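Local structure of uncharacterized protein (Bacteroides ovatus, 4IRT) at residues H192-W197 against P264-Y269; N237-C242 against K288-R293; W270-S275 against Q279-W284; I329-D332 against G336-V339. The protein is of unknown function but is a putative neuraminidase built around a BNR-repeat-like domain of the beta-propeller clan. All coordinates share one frame; numbering follows the deposited sequence.

Contact 1 (H192-W197 against P264-Y269)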
loop_
_atom_site.group_PDB
_atom_site.type_symbol
_atom_site.label_atom_id
_atom_site.label_comp_id
_atom_site.label_asym_id
_atom_site.label_seq_id
_atom_site.Cartn_x
_atom_site.Cartn_y
_atom_site.Cartn_z
ATOM N N HIS A 192 0.740 -10.982 6.563
ATOM C CA HIS A 192 -0.416 -10.440 7.236
ATOM C C HIS A 192 -1.408 -9.927 6.220
ATOM O O HIS A 192 -1.017 -9.375 5.204
ATOM C CB HIS A 192 -0.002 -9.288 8.173
ATOM C CG HIS A 192 0.963 -9.702 9.237
ATOM N ND1 HIS A 192 0.553 -10.062 10.495
ATOM C CD2 HIS A 192 2.311 -9.856 9.222
ATOM C CE1 HIS A 192 1.601 -10.419 11.219
ATOM N NE2 HIS A 192 2.684 -10.286 10.474
ATOM N N LEU A 193 -2.690 -10.070 6.525
ATOM C CA LEU A 193 -3.772 -9.621 5.644
ATOM C C LEU A 193 -4.905 -9.032 6.459
ATOM O O LEU A 193 -5.394 -9.666 7.392
ATOM C CB LEU A 193 -4.305 -10.838 4.870
ATOM C CG LEU A 193 -5.608 -10.705 4.082
ATOM C CD1 LEU A 193 -5.469 -9.760 2.918
ATOM C CD2 LEU A 193 -6.020 -12.081 3.587
ATOM N N SER A 194 -5.341 -7.830 6.099
ATOM C CA SER A 194 -6.557 -7.225 6.685
ATOM C C SER A 194 -7.411 -6.620 5.576
ATOM O O SER A 194 -6.920 -6.338 4.451
ATOM C CB SER A 194 -6.226 -6.177 7.741
ATOM O OG SER A 194 -5.379 -5.178 7.230
ATOM N N TRP A 195 -8.695 -6.419 5.884
ATOM C CA TRP A 195 -9.647 -5.927 4.898
ATOM C C TRP A 195 -10.889 -5.369 5.536
ATOM O O TRP A 195 -11.147 -5.633 6.695
ATOM C CB TRP A 195 -10.023 -7.025 3.895
ATOM C CG TRP A 195 -10.832 -8.162 4.394
ATOM C CD1 TRP A 195 -12.215 -8.308 4.269
ATOM C CD2 TRP A 195 -10.359 -9.371 5.010
ATOM N NE1 TRP A 195 -12.603 -9.515 4.791
ATOM C CE2 TRP A 195 -11.496 -10.191 5.247
ATOM C CE3 TRP A 195 -9.101 -9.824 5.432
ATOM C CZ2 TRP A 195 -11.407 -11.422 5.902
ATOM C CZ3 TRP A 195 -9.005 -11.091 6.072
ATOM C CH2 TRP A 195 -10.149 -11.864 6.289
ATOM N N VAL A 196 -11.637 -4.610 4.748
ATOM C CA VAL A 196 -12.985 -4.165 5.096
ATOM C C VAL A 196 -13.921 -4.799 4.081
ATOM O O VAL A 196 -13.518 -5.134 2.944
ATOM C CB VAL A 196 -13.139 -2.618 5.050
ATOM C CG1 VAL A 196 -12.044 -1.958 5.908
ATOM C CG2 VAL A 196 -13.123 -2.100 3.620
ATOM N N TRP A 197 -15.151 -5.012 4.504
ATOM C CA TRP A 197 -16.163 -5.427 3.594
ATOM C C TRP A 197 -16.778 -4.217 2.956
ATOM O O TRP A 197 -16.866 -3.153 3.573
ATOM C CB TRP A 197 -17.254 -6.180 4.326
ATOM C CG TRP A 197 -16.802 -7.465 4.956
ATOM C CD1 TRP A 197 -16.801 -7.756 6.286
ATOM C CD2 TRP A 197 -16.349 -8.658 4.285
ATOM N NE1 TRP A 197 -16.367 -9.052 6.490
ATOM C CE2 TRP A 197 -16.091 -9.624 5.278
ATOM C CE3 TRP A 197 -16.161 -9.007 2.942
ATOM C CZ2 TRP A 197 -15.652 -10.939 4.966
ATOM C CZ3 TRP A 197 -15.733 -10.296 2.644
ATOM C CH2 TRP A 197 -15.476 -11.239 3.652
ATOM N N PRO A 264 0.421 -7.362 14.380
ATOM C CA PRO A 264 -0.082 -6.554 13.252
ATOM C C PRO A 264 -0.627 -5.217 13.698
ATOM O O PRO A 264 -1.247 -5.131 14.765
ATOM C CB PRO A 264 -1.238 -7.387 12.686
ATOM C CG PRO A 264 -1.765 -8.122 13.925
ATOM C CD PRO A 264 -0.508 -8.459 14.708
ATOM N N TYR A 265 -0.441 -4.218 12.840
ATOM C CA TYR A 265 -0.907 -2.860 13.037
ATOM C C TYR A 265 -1.605 -2.404 11.761
ATOM O O TYR A 265 -1.068 -2.597 10.680
ATOM C CB TYR A 265 0.250 -1.911 13.289
ATOM C CG TYR A 265 0.962 -2.146 14.584
ATOM C CD1 TYR A 265 1.820 -3.214 14.714
ATOM C CD2 TYR A 265 0.776 -1.310 15.665
ATOM C CE1 TYR A 265 2.493 -3.446 15.905
ATOM C CE2 TYR A 265 1.433 -1.535 16.867
ATOM C CZ TYR A 265 2.287 -2.610 16.980
ATOM O OH TYR A 265 2.970 -2.867 18.154
ATOM N N ILE A 266 -2.801 -1.820 11.888
ATOM C CA ILE A 266 -3.598 -1.402 10.712
ATOM C C ILE A 266 -3.936 0.081 10.836
ATOM O O ILE A 266 -4.429 0.490 11.861
ATOM C CB ILE A 266 -4.903 -2.202 10.620
ATOM C CG1 ILE A 266 -4.602 -3.700 10.553
ATOM C CG2 ILE A 266 -5.738 -1.714 9.430
ATOM C CD1 ILE A 266 -5.722 -4.650 10.987
ATOM N N ALA A 267 -3.656 0.865 9.798
ATOM C CA ALA A 267 -3.890 2.316 9.810
ATOM C C ALA A 267 -5.027 2.682 8.870
ATOM O O ALA A 267 -5.062 2.263 7.707
ATOM C CB ALA A 267 -2.629 3.060 9.420
ATOM N N THR A 268 -5.983 3.440 9.387
ATOM C CA THR A 268 -7.154 3.807 8.632
ATOM C C THR A 268 -7.827 5.003 9.281
ATOM O O THR A 268 -7.200 5.719 10.088
ATOM C CB THR A 268 -8.141 2.604 8.440
ATOM O OG1 THR A 268 -9.178 2.979 7.545
ATOM C CG2 THR A 268 -8.777 2.164 9.780
ATOM N N TYR A 269 -9.079 5.267 8.875
ATOM C CA TYR A 269 -9.880 6.303 9.502
ATOM C C TYR A 269 -11.384 5.985 9.500
ATOM O O TYR A 269 -11.865 5.191 8.703
ATOM C CB TYR A 269 -9.604 7.703 8.925
ATOM C CG TYR A 269 -9.957 7.961 7.453
ATOM C CD1 TYR A 269 -11.280 8.118 7.045
ATOM C CD2 TYR A 269 -8.956 8.089 6.499
ATOM C CE1 TYR A 269 -11.598 8.371 5.717
ATOM C CE2 TYR A 269 -9.247 8.353 5.147
ATOM C CZ TYR A 269 -10.560 8.481 4.762
ATOM O OH TYR A 269 -10.888 8.745 3.453
#
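Ile-266 lays the end of its longer branch against Ser-194, with CD1 of the isoleucine 3.6 Å from CB of the serine. One carbon back along that branch, CG1 of Ile-266 passes OG of Ser-194 at 3.7 Å, so the hydroxyl meets hydrocarbon on this side while its polar partner, Gln-182 NE2, belongs to strand 178-185. With CG1 anti to the carbonyl carbon (chi1 -57°) and the chain close to extended at CD1, the branch reaches across to the other strand instead of folding back on its own. Two residues earlier in each strand, Pro-264 and His-192 form the second point of contact: CB of the proline lies 3.9 Å from ND1 of the imidazole, and the two side chains cross at about a right angle. The strands belong to consecutive four-stranded antiparallel sheets, and the pairing is that of neighbouring propeller blades laid face against face; the CA atoms of Ser-194 and Ile-266 stay 7.7 Å apart, and side chains alone bridge the gap. A glycine in place of Ile-266 would probably open a gap beside CB and OG of Ser-194, with Met-256 left as an apolar neighbour from that blade. Met-256, from the adjoining strand 255-258, touches His-192, Ser-194 and Pro-264 and so fills in around both points. The imidazole is held from its own side of the interface: ND1 is hydrogen-bonded to Tyr-211 OH of strand 206-214 and NE2 to Asp-186 OD2, just after strand 178-185.

Contact 2 (N237-C242 against K288-R293)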
loop_
_atom_site.group_PDB
_atom_site.type_symbol
_atom_site.label_atom_id
_atom_site.label_comp_id
_atom_site.label_asym_id
_atom_site.label_seq_id
_atom_site.Cartn_x
_atom_site.Cartn_y
_atom_site.Cartn_z
ATOM N N ASN A 237 -16.997 -16.394 9.219
ATOM C CA ASN A 237 -15.858 -16.993 9.944
ATOM C C ASN A 237 -14.652 -16.086 10.093
ATOM O O ASN A 237 -13.680 -16.445 10.779
ATOM C CB ASN A 237 -15.455 -18.369 9.332
ATOM C CG ASN A 237 -14.992 -18.271 7.886
ATOM O OD1 ASN A 237 -15.432 -17.401 7.143
ATOM N ND2 ASN A 237 -14.099 -19.165 7.485
ATOM N N ALA A 238 -14.704 -14.915 9.469
ATOM C CA ALA A 238 -13.576 -13.988 9.536
ATOM C C ALA A 238 -13.307 -13.577 10.980
ATOM O O ALA A 238 -14.245 -13.461 11.770
ATOM C CB ALA A 238 -13.862 -12.757 8.703
ATOM N N GLU A 239 -12.037 -13.303 11.280
ATOM C CA GLU A 239 -11.658 -12.697 12.524
ATOM C C GLU A 239 -11.913 -11.194 12.414
ATOM O O GLU A 239 -11.369 -10.540 11.531
ATOM C CB GLU A 239 -10.185 -12.955 12.877
ATOM C CG GLU A 239 -9.821 -12.311 14.219
ATOM C CD GLU A 239 -8.408 -12.540 14.702
ATOM O OE1 GLU A 239 -7.579 -13.197 14.008
ATOM O OE2 GLU A 239 -8.139 -12.030 15.828
ATOM N N TYR A 240 -12.701 -10.642 13.338
ATOM C CA TYR A 240 -12.942 -9.207 13.380
ATOM C C TYR A 240 -11.932 -8.513 14.281
ATOM O O TYR A 240 -12.005 -8.592 15.510
ATOM C CB TYR A 240 -14.404 -8.924 13.764
ATOM C CG TYR A 240 -15.286 -9.332 12.590
ATOM C CD1 TYR A 240 -15.634 -10.680 12.385
ATOM C CD2 TYR A 240 -15.658 -8.409 11.625
ATOM C CE1 TYR A 240 -16.363 -11.078 11.265
ATOM C CE2 TYR A 240 -16.415 -8.791 10.515
ATOM C CZ TYR A 240 -16.755 -10.128 10.340
ATOM O OH TYR A 240 -17.460 -10.490 9.216
ATOM N N ALA A 241 -11.023 -7.785 13.655
ATOM C CA ALA A 241 -10.099 -6.926 14.388
ATOM C C ALA A 241 -10.821 -5.723 15.003
ATOM O O ALA A 241 -10.492 -5.299 16.120
ATOM C CB ALA A 241 -8.967 -6.467 13.499
ATOM N N CYS A 242 -11.806 -5.194 14.289
ATOM C CA CYS A 242 -12.600 -4.075 14.794
ATOM C C CYS A 242 -13.938 -4.097 14.108
ATOM O O CYS A 242 -14.014 -4.001 12.858
ATOM C CB CYS A 242 -11.885 -2.734 14.599
ATOM S SG CYS A 242 -12.679 -1.327 15.459
ATOM N N LYS A 288 -2.731 -11.067 22.201
ATOM C CA LYS A 288 -3.858 -11.548 22.996
ATOM C C LYS A 288 -5.153 -10.800 22.765
ATOM O O LYS A 288 -6.213 -11.363 22.958
ATOM C CB LYS A 288 -3.506 -11.446 24.489
ATOM C CG LYS A 288 -2.237 -12.176 24.924
ATOM C CD LYS A 288 -2.226 -13.654 24.544
ATOM C CE LYS A 288 -3.253 -14.476 25.317
ATOM N NZ LYS A 288 -2.721 -14.931 26.635
HETATM N N MSE A 289 -5.057 -9.513 22.428
HETATM C CA MSE A 289 -6.237 -8.667 22.274
HETATM C C MSE A 289 -6.018 -7.620 21.200
HETATM O O MSE A 289 -4.886 -7.112 21.004
HETATM C CB MSE A 289 -6.562 -7.886 23.557
HETATM C CG MSE A 289 -6.991 -8.720 24.770
HETATM SE SE MSE A 289 -8.894 -9.239 24.679
HETATM C CE MSE A 289 -9.738 -7.517 25.145
ATOM N N TRP A 290 -7.117 -7.256 20.543
ATOM C CA TRP A 290 -7.154 -6.111 19.623
ATOM C C TRP A 290 -7.418 -4.806 20.392
ATOM O O TRP A 290 -8.125 -4.780 21.403
ATOM C CB TRP A 290 -8.222 -6.292 18.544
ATOM C CG TRP A 290 -7.892 -7.329 17.519
ATOM C CD1 TRP A 290 -8.361 -8.624 17.473
ATOM C CD2 TRP A 290 -7.036 -7.178 16.392
ATOM N NE1 TRP A 290 -7.859 -9.264 16.392
ATOM C CE2 TRP A 290 -7.037 -8.403 15.705
ATOM C CE3 TRP A 290 -6.276 -6.121 15.890
ATOM C CZ2 TRP A 290 -6.295 -8.605 14.559
ATOM C CZ3 TRP A 290 -5.569 -6.319 14.757
ATOM C CH2 TRP A 290 -5.581 -7.540 14.092
ATOM N N HIS A 291 -6.790 -3.734 19.923
ATOM C CA HIS A 291 -6.898 -2.405 20.505
ATOM C C HIS A 291 -7.101 -1.405 19.387
ATOM O O HIS A 291 -6.803 -1.693 18.241
ATOM C CB HIS A 291 -5.593 -2.025 21.236
ATOM C CG HIS A 291 -5.141 -3.033 22.245
ATOM N ND1 HIS A 291 -5.629 -3.061 23.534
ATOM C CD2 HIS A 291 -4.230 -4.030 22.169
ATOM C CE1 HIS A 291 -5.052 -4.049 24.205
ATOM N NE2 HIS A 291 -4.193 -4.649 23.399
ATOM N N GLN A 292 -7.612 -0.230 19.744
ATOM C CA GLN A 292 -7.766 0.865 18.823
ATOM C C GLN A 292 -7.346 2.156 19.507
ATOM O O GLN A 292 -7.491 2.285 20.728
ATOM C CB GLN A 292 -9.233 1.007 18.384
ATOM C CG GLN A 292 -10.201 1.266 19.551
ATOM C CD GLN A 292 -11.640 1.553 19.114
ATOM O OE1 GLN A 292 -11.885 2.349 18.215
ATOM N NE2 GLN A 292 -12.597 0.956 19.820
ATOM N N ARG A 293 -6.791 3.087 18.735
ATOM C CA ARG A 293 -6.590 4.440 19.226
ATOM C C ARG A 293 -6.878 5.442 18.123
ATOM O O ARG A 293 -6.673 5.164 16.919
ATOM C CB ARG A 293 -5.167 4.628 19.772
ATOM C CG ARG A 293 -4.796 3.746 20.968
ATOM C CD ARG A 293 -5.350 4.257 22.285
ATOM N NE ARG A 293 -4.797 3.505 23.411
ATOM C CZ ARG A 293 -5.289 2.337 23.810
ATOM N NH1 ARG A 293 -6.332 1.828 23.168
ATOM N NH2 ARG A 293 -4.758 1.694 24.842
#
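Trp-290 meets Glu-239 with the edge of its indole and Ala-241 with a face, a junction between the fourth strands of two successive propeller blades. The indole NE1 donates to Glu-239 OE2 over 2.8 Å, and the bond is nearly straight, with 170° at the hydrogen. The oxygen lies close to the ring plane, but seen from the glutamate the N-H arrives from above the carboxylate plane, because the two flat groups are steeply inclined to each other. Placing CG anti to the backbone N (chi1 -179°) and keeping the chain extended carries the carboxylate of Glu-239 out to the rim of the indole. The methyl of Ala-241 makes a CH-pi contact with the six-membered ring, its CB 3.3 Å from the centroid and only 3° off the normal. The carbonyl O of Ala-241 lies against the base of the tryptophan side chain, 3.5 Å from Trp-290 CB.

Behind this first shell, strand 239-242 carries a classic beta bulge, Ala-241 and Cys-242 both facing Ile-209. Val-283 of the adjoining strand 278-285 touches both Ala-241 and Trp-290, while Pro-264 and Ile-266 also pack on the indole and tie it to strand 264-271. Glu-239 OE2 has a second partner, Thr-224 OG1, which helps to hold it in position, and the backbone N of Glu-239 is hydrogen-bonded to Tyr-229 OH.

Contact 3 (W270-S275 against Q279-W284)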
loop_
_atom_site.group_PDB
_atom_site.type_symbol
_atom_site.label_atom_id
_atom_site.label_comp_id
_atom_site.label_asym_id
_atom_site.label_seq_id
_atom_site.Cartn_x
_atom_site.Cartn_y
_atom_site.Cartn_z
ATOM N N TRP A 270 -12.085 6.579 10.458
ATOM C CA TRP A 270 -13.544 6.546 10.562
ATOM C C TRP A 270 -13.989 7.587 11.613
ATOM O O TRP A 270 -13.171 8.086 12.383
ATOM C CB TRP A 270 -14.043 5.113 10.885
ATOM C CG TRP A 270 -13.695 4.621 12.305
ATOM C CD1 TRP A 270 -14.370 4.910 13.464
ATOM C CD2 TRP A 270 -12.653 3.705 12.671
ATOM N NE1 TRP A 270 -13.786 4.263 14.530
ATOM C CE2 TRP A 270 -12.731 3.521 14.074
ATOM C CE3 TRP A 270 -11.684 3.004 11.954
ATOM C CZ2 TRP A 270 -11.858 2.694 14.758
ATOM C CZ3 TRP A 270 -10.793 2.192 12.660
ATOM C CH2 TRP A 270 -10.891 2.048 14.026
ATOM N N ARG A 271 -15.284 7.909 11.652
ATOM C CA ARG A 271 -15.797 8.921 12.600
ATOM C C ARG A 271 -16.262 8.359 13.947
ATOM O O ARG A 271 -16.621 7.178 14.077
ATOM C CB ARG A 271 -16.945 9.748 11.993
ATOM C CG ARG A 271 -18.267 9.009 11.785
ATOM C CD ARG A 271 -19.380 9.958 11.310
ATOM N NE ARG A 271 -20.586 9.178 11.017
ATOM C CZ ARG A 271 -21.481 8.789 11.928
ATOM N NH1 ARG A 271 -21.345 9.121 13.207
ATOM N NH2 ARG A 271 -22.512 8.021 11.573
ATOM N N GLU A 272 -16.206 9.204 14.966
ATOM C CA GLU A 272 -16.901 8.916 16.232
ATOM C C GLU A 272 -18.426 8.885 16.023
ATOM O O GLU A 272 -18.953 9.580 15.144
ATOM C CB GLU A 272 -16.531 9.960 17.293
ATOM C CG GLU A 272 -15.087 9.957 17.706
ATOM C CD GLU A 272 -14.697 8.680 18.416
ATOM O OE1 GLU A 272 -14.464 7.652 17.736
ATOM O OE2 GLU A 272 -14.631 8.713 19.667
ATOM N N PRO A 273 -19.154 8.103 16.851
ATOM C CA PRO A 273 -20.599 8.036 16.685
ATOM C C PRO A 273 -21.263 9.405 16.831
ATOM O O PRO A 273 -22.137 9.754 16.023
ATOM C CB PRO A 273 -21.075 7.069 17.780
ATOM C CG PRO A 273 -19.858 6.641 18.528
ATOM C CD PRO A 273 -18.641 7.146 17.840
ATOM N N ASN A 274 -20.829 10.182 17.824
ATOM C CA ASN A 274 -21.462 11.455 18.091
ATOM C C ASN A 274 -20.808 12.631 17.365
ATOM O O ASN A 274 -20.645 13.683 17.938
ATOM C CB ASN A 274 -21.488 11.719 19.600
ATOM C CG ASN A 274 -22.659 12.570 19.997
ATOM O OD1 ASN A 274 -23.513 12.869 19.155
ATOM N ND2 ASN A 274 -22.767 12.895 21.291
ATOM N N SER A 275 -20.466 12.449 16.091
ATOM C CA SER A 275 -19.693 13.428 15.346
ATOM C C SER A 275 -19.953 13.221 13.853
ATOM O O SER A 275 -20.468 12.170 13.475
ATOM C CB SER A 275 -18.194 13.182 15.604
ATOM O OG SER A 275 -17.379 14.140 14.962
ATOM N N GLN A 279 -11.764 10.552 11.702
ATOM C CA GLN A 279 -10.545 10.684 12.478
ATOM C C GLN A 279 -9.644 9.530 12.142
ATOM O O GLN A 279 -10.125 8.402 11.981
ATOM C CB GLN A 279 -10.844 10.603 13.992
ATOM C CG GLN A 279 -11.845 11.620 14.512
ATOM C CD GLN A 279 -11.286 13.034 14.640
ATOM O OE1 GLN A 279 -10.092 13.284 14.420
ATOM N NE2 GLN A 279 -12.151 13.964 14.984
ATOM N N TYR A 280 -8.348 9.808 12.088
ATOM C CA TYR A 280 -7.340 8.793 11.902
ATOM C C TYR A 280 -7.259 7.828 13.097
ATOM O O TYR A 280 -7.439 8.219 14.260
ATOM C CB TYR A 280 -5.987 9.430 11.658
ATOM C CG TYR A 280 -5.762 10.013 10.291
ATOM C CD1 TYR A 280 -5.584 9.183 9.176
ATOM C CD2 TYR A 280 -5.688 11.414 10.091
ATOM C CE1 TYR A 280 -5.320 9.698 7.930
ATOM C CE2 TYR A 280 -5.446 11.938 8.806
ATOM C CZ TYR A 280 -5.253 11.081 7.757
ATOM O OH TYR A 280 -4.959 11.513 6.476
ATOM N N ARG A 281 -7.037 6.552 12.784
ATOM C CA ARG A 281 -7.043 5.466 13.735
ATOM C C ARG A 281 -5.887 4.525 13.512
ATOM O O ARG A 281 -5.428 4.359 12.392
ATOM C CB ARG A 281 -8.306 4.620 13.529
ATOM C CG ARG A 281 -9.568 5.444 13.452
ATOM C CD ARG A 281 -10.020 5.982 14.799
ATOM N NE ARG A 281 -11.213 6.831 14.647
ATOM C CZ ARG A 281 -12.120 7.072 15.595
ATOM N NH1 ARG A 281 -11.950 6.563 16.797
ATOM N NH2 ARG A 281 -13.179 7.847 15.347
ATOM N N ILE A 282 -5.487 3.845 14.580
ATOM C CA ILE A 282 -4.677 2.644 14.479
ATOM C C ILE A 282 -5.365 1.485 15.219
ATOM O O ILE A 282 -5.945 1.680 16.290
ATOM C CB ILE A 282 -3.228 2.913 14.982
ATOM C CG1 ILE A 282 -2.294 1.783 14.568
ATOM C CG2 ILE A 282 -3.185 3.147 16.492
ATOM C CD1 ILE A 282 -0.830 2.155 14.620
ATOM N N VAL A 283 -5.294 0.290 14.632
ATOM C CA VAL A 283 -5.846 -0.934 15.214
ATOM C C VAL A 283 -4.702 -1.939 15.222
ATOM O O VAL A 283 -4.062 -2.151 14.203
ATOM C CB VAL A 283 -7.008 -1.442 14.357
ATOM C CG1 VAL A 283 -7.517 -2.812 14.783
ATOM C CG2 VAL A 283 -8.122 -0.417 14.295
ATOM N N TRP A 284 -4.465 -2.593 16.347
ATOM C CA TRP A 284 -3.379 -3.554 16.442
ATOM C C TRP A 284 -3.682 -4.647 17.450
ATOM O O TRP A 284 -4.578 -4.493 18.300
ATOM C CB TRP A 284 -2.066 -2.849 16.815
ATOM C CG TRP A 284 -1.922 -2.481 18.295
ATOM C CD1 TRP A 284 -1.199 -3.160 19.255
ATOM C CD2 TRP A 284 -2.513 -1.357 18.967
ATOM N NE1 TRP A 284 -1.320 -2.525 20.474
ATOM C CE2 TRP A 284 -2.130 -1.437 20.333
ATOM C CE3 TRP A 284 -3.358 -0.310 18.564
ATOM C CZ2 TRP A 284 -2.521 -0.499 21.263
ATOM C CZ3 TRP A 284 -3.731 0.625 19.497
ATOM C CH2 TRP A 284 -3.323 0.506 20.851
#
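Arg-281 runs its whole length over one face of the Trp-270 indole. Its CB starts above the benzo rim, 3.6 Å from Trp-270 CZ3. CG then makes a CH-pi contact, 3.4 Å from the centroid of the six-membered ring and 6° off its normal. A bend at chi2 (-74°) turns the chain along the indole, bringing CD to 3.7 Å from Trp-270 CE2. From here the guanidinium lies flat over the pyrrole side, the planes 10° apart, in a stacked cation-pi arrangement with CZ above NE1. The same group grips the tryptophan backbone: NE reaches Trp-270 O at 3.2 Å and NH2 reaches that oxygen at 3.0 Å. Both terminal nitrogens close on a single carboxylate oxygen, NH2 at 2.7 Å and NH1 at 2.9 Å from Glu-272 OE1, a salt bridge at the turn end of the hairpin. A methionine in place of Arg-281 would probably leave Glu-272 without its countercharge and Trp-270 O without two of its three donors. That third donor is Gln-279 N, in an antiparallel hydrogen-bonded pair with Trp-270. At the indole's far edge Val-283 CG2 abuts CH2. The contact closes the hairpin of strands 264-271 and 278-285, whose connection includes a type I turn from Glu-272 to Ser-275; Gln-292 of strand 290-294 and Cys-242 of strand 239-242, in the preceding blade, also pack on Trp-270.

Contact 4 (I329-D332 against G336-V339)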
loop_
_atom_site.group_PDB
_atom_site.type_symbol
_atom_site.label_atom_id
_atom_site.label_comp_id
_atom_site.label_asym_id
_atom_site.label_seq_id
_atom_site.Cartn_x
_atom_site.Cartn_y
_atom_site.Cartn_z
ATOM N N ILE A 329 2.070 8.343 9.062
ATOM C CA ILE A 329 2.222 9.319 8.000
ATOM C C ILE A 329 0.869 9.598 7.321
ATOM O O ILE A 329 0.116 8.658 6.990
ATOM C CB ILE A 329 3.247 8.856 6.958
ATOM C CG1 ILE A 329 4.561 8.429 7.620
ATOM C CG2 ILE A 329 3.506 9.964 5.954
ATOM C CD1 ILE A 329 5.265 9.544 8.379
ATOM N N PHE A 330 0.531 10.880 7.207
ATOM C CA PHE A 330 -0.730 11.303 6.666
ATOM C C PHE A 330 -0.646 12.662 5.951
ATOM O O PHE A 330 0.428 13.215 5.783
ATOM C CB PHE A 330 -1.787 11.312 7.761
ATOM C CG PHE A 330 -1.629 12.392 8.786
ATOM C CD1 PHE A 330 -0.730 12.255 9.842
ATOM C CD2 PHE A 330 -2.450 13.525 8.758
ATOM C CE1 PHE A 330 -0.655 13.216 10.837
ATOM C CE2 PHE A 330 -2.344 14.497 9.733
ATOM C CZ PHE A 330 -1.429 14.354 10.766
ATOM N N ARG A 331 -1.791 13.128 5.479
ATOM C CA ARG A 331 -1.889 14.445 4.834
ATOM C C ARG A 331 -3.295 14.930 5.089
ATOM O O ARG A 331 -4.261 14.195 4.857
ATOM C CB ARG A 331 -1.563 14.295 3.350
ATOM C CG ARG A 331 -1.831 15.506 2.447
ATOM C CD ARG A 331 -3.265 15.582 1.961
ATOM N NE ARG A 331 -3.566 14.478 1.071
ATOM C CZ ARG A 331 -4.780 14.112 0.672
ATOM N NH1 ARG A 331 -5.886 14.726 1.099
ATOM N NH2 ARG A 331 -4.877 13.123 -0.190
ATOM N N ASP A 332 -3.428 16.187 5.501
ATOM C CA ASP A 332 -4.721 16.714 5.957
ATOM C C ASP A 332 -4.895 18.158 5.496
ATOM O O ASP A 332 -4.032 19.002 5.741
ATOM C CB ASP A 332 -4.772 16.594 7.493
ATOM C CG ASP A 332 -6.180 16.794 8.102
ATOM O OD1 ASP A 332 -7.046 17.510 7.541
ATOM O OD2 ASP A 332 -6.370 16.253 9.227
ATOM N N GLY A 336 -2.974 22.204 5.861
ATOM C CA GLY A 336 -2.470 22.722 4.589
ATOM C C GLY A 336 -2.022 21.670 3.588
ATOM O O GLY A 336 -1.279 21.979 2.662
ATOM N N SER A 337 -2.488 20.427 3.767
ATOM C CA SER A 337 -2.147 19.316 2.864
ATOM C C SER A 337 -0.645 19.106 2.736
ATOM O O SER A 337 -0.133 18.700 1.685
ATOM C CB SER A 337 -2.853 19.473 1.503
ATOM O OG SER A 337 -4.237 19.740 1.709
ATOM N N ARG A 338 0.074 19.352 3.833
ATOM C CA ARG A 338 1.491 19.020 3.899
ATOM C C ARG A 338 1.642 17.512 4.114
ATOM O O ARG A 338 0.661 16.808 4.380
ATOM C CB ARG A 338 2.142 19.834 5.023
ATOM C CG ARG A 338 2.102 21.339 4.718
ATOM C CD ARG A 338 2.521 22.198 5.897
ATOM N NE ARG A 338 2.585 23.614 5.537
ATOM C CZ ARG A 338 1.602 24.486 5.748
ATOM N NH1 ARG A 338 0.461 24.104 6.313
ATOM N NH2 ARG A 338 1.761 25.746 5.384
ATOM N N VAL A 339 2.857 16.999 3.962
ATOM C CA VAL A 339 3.142 15.653 4.442
ATOM C C VAL A 339 3.221 15.822 5.943
ATOM O O VAL A 339 3.946 16.694 6.420
ATOM C CB VAL A 339 4.472 15.105 3.920
ATOM C CG1 VAL A 339 4.754 13.755 4.539
ATOM C CG2 VAL A 339 4.418 15.004 2.412
HETATM O O HOH W 1 -5.785 17.688 0.978
HETATM O O HOH W 2 -1.114 17.517 6.247
#
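Gly-336 brings the chain back beside Asp-332 with a positive phi, and Ser-337, positive in phi as well, continues the turn. Ser-337 N donates to Asp-332 O over 2.9 Å, approaching from above the carbonyl plane, 47° out of it. The serine side chain lies alongside Arg-331, its CB 3.9 Å from the arginine CD, a meeting made possible by placing the arginine CG anti to its own backbone N (chi1 170°) and bending the chain twice beyond it. Further out, Ser-337 OG shares a water with Arg-331 NH1; the hydroxyl is 2.7 Å from that water and the arginine bond to it is weak. Firmer holds on the guanidinium come from the carbonyl oxygens of Trp-365 and Ile-312.

These residues make up the connection between strands 325-330 and 340-344, the two central strands of a four-stranded antiparallel propeller blade, at the point where direct backbone pairing gives way. At Arg-338 a water takes the place of the direct bond: it accepts from Asp-332 N at 2.8 Å and donates to Arg-338 O at 2.7 Å. Arg-338 O also lies 3.5 Å from Arg-331 CA in a CA-H...O contact. Val-339 then enters the apolar interior, its CG1 4.2 Å from Ile-329 CG2, and Leu-382 of strand 381-385 touches both of these side chains.

Overall arrangement
Contacts 1 and 2 span the interface between two successive blades, their centres about 10 Å apart, whereas contact 3 is internal to the second of these blades and adjoins both. A probable hydrogen bond from Trp-197 NE1 to Tyr-240 OH (3.3 Å) joins contacts 1 and 2, and another, Ile-266 N to Val-283 O (2.7 Å), joins contacts 1 and 3. Along the chain, contact 3 lies inside the loop closed by contact 2. Contact 4 belongs to the following blade. Its centre is about 18 Å from that of contact 3, yet the two touch through the rings of Tyr-280 and Phe-330; from contact 2 its nearest atoms are about 12 Å away.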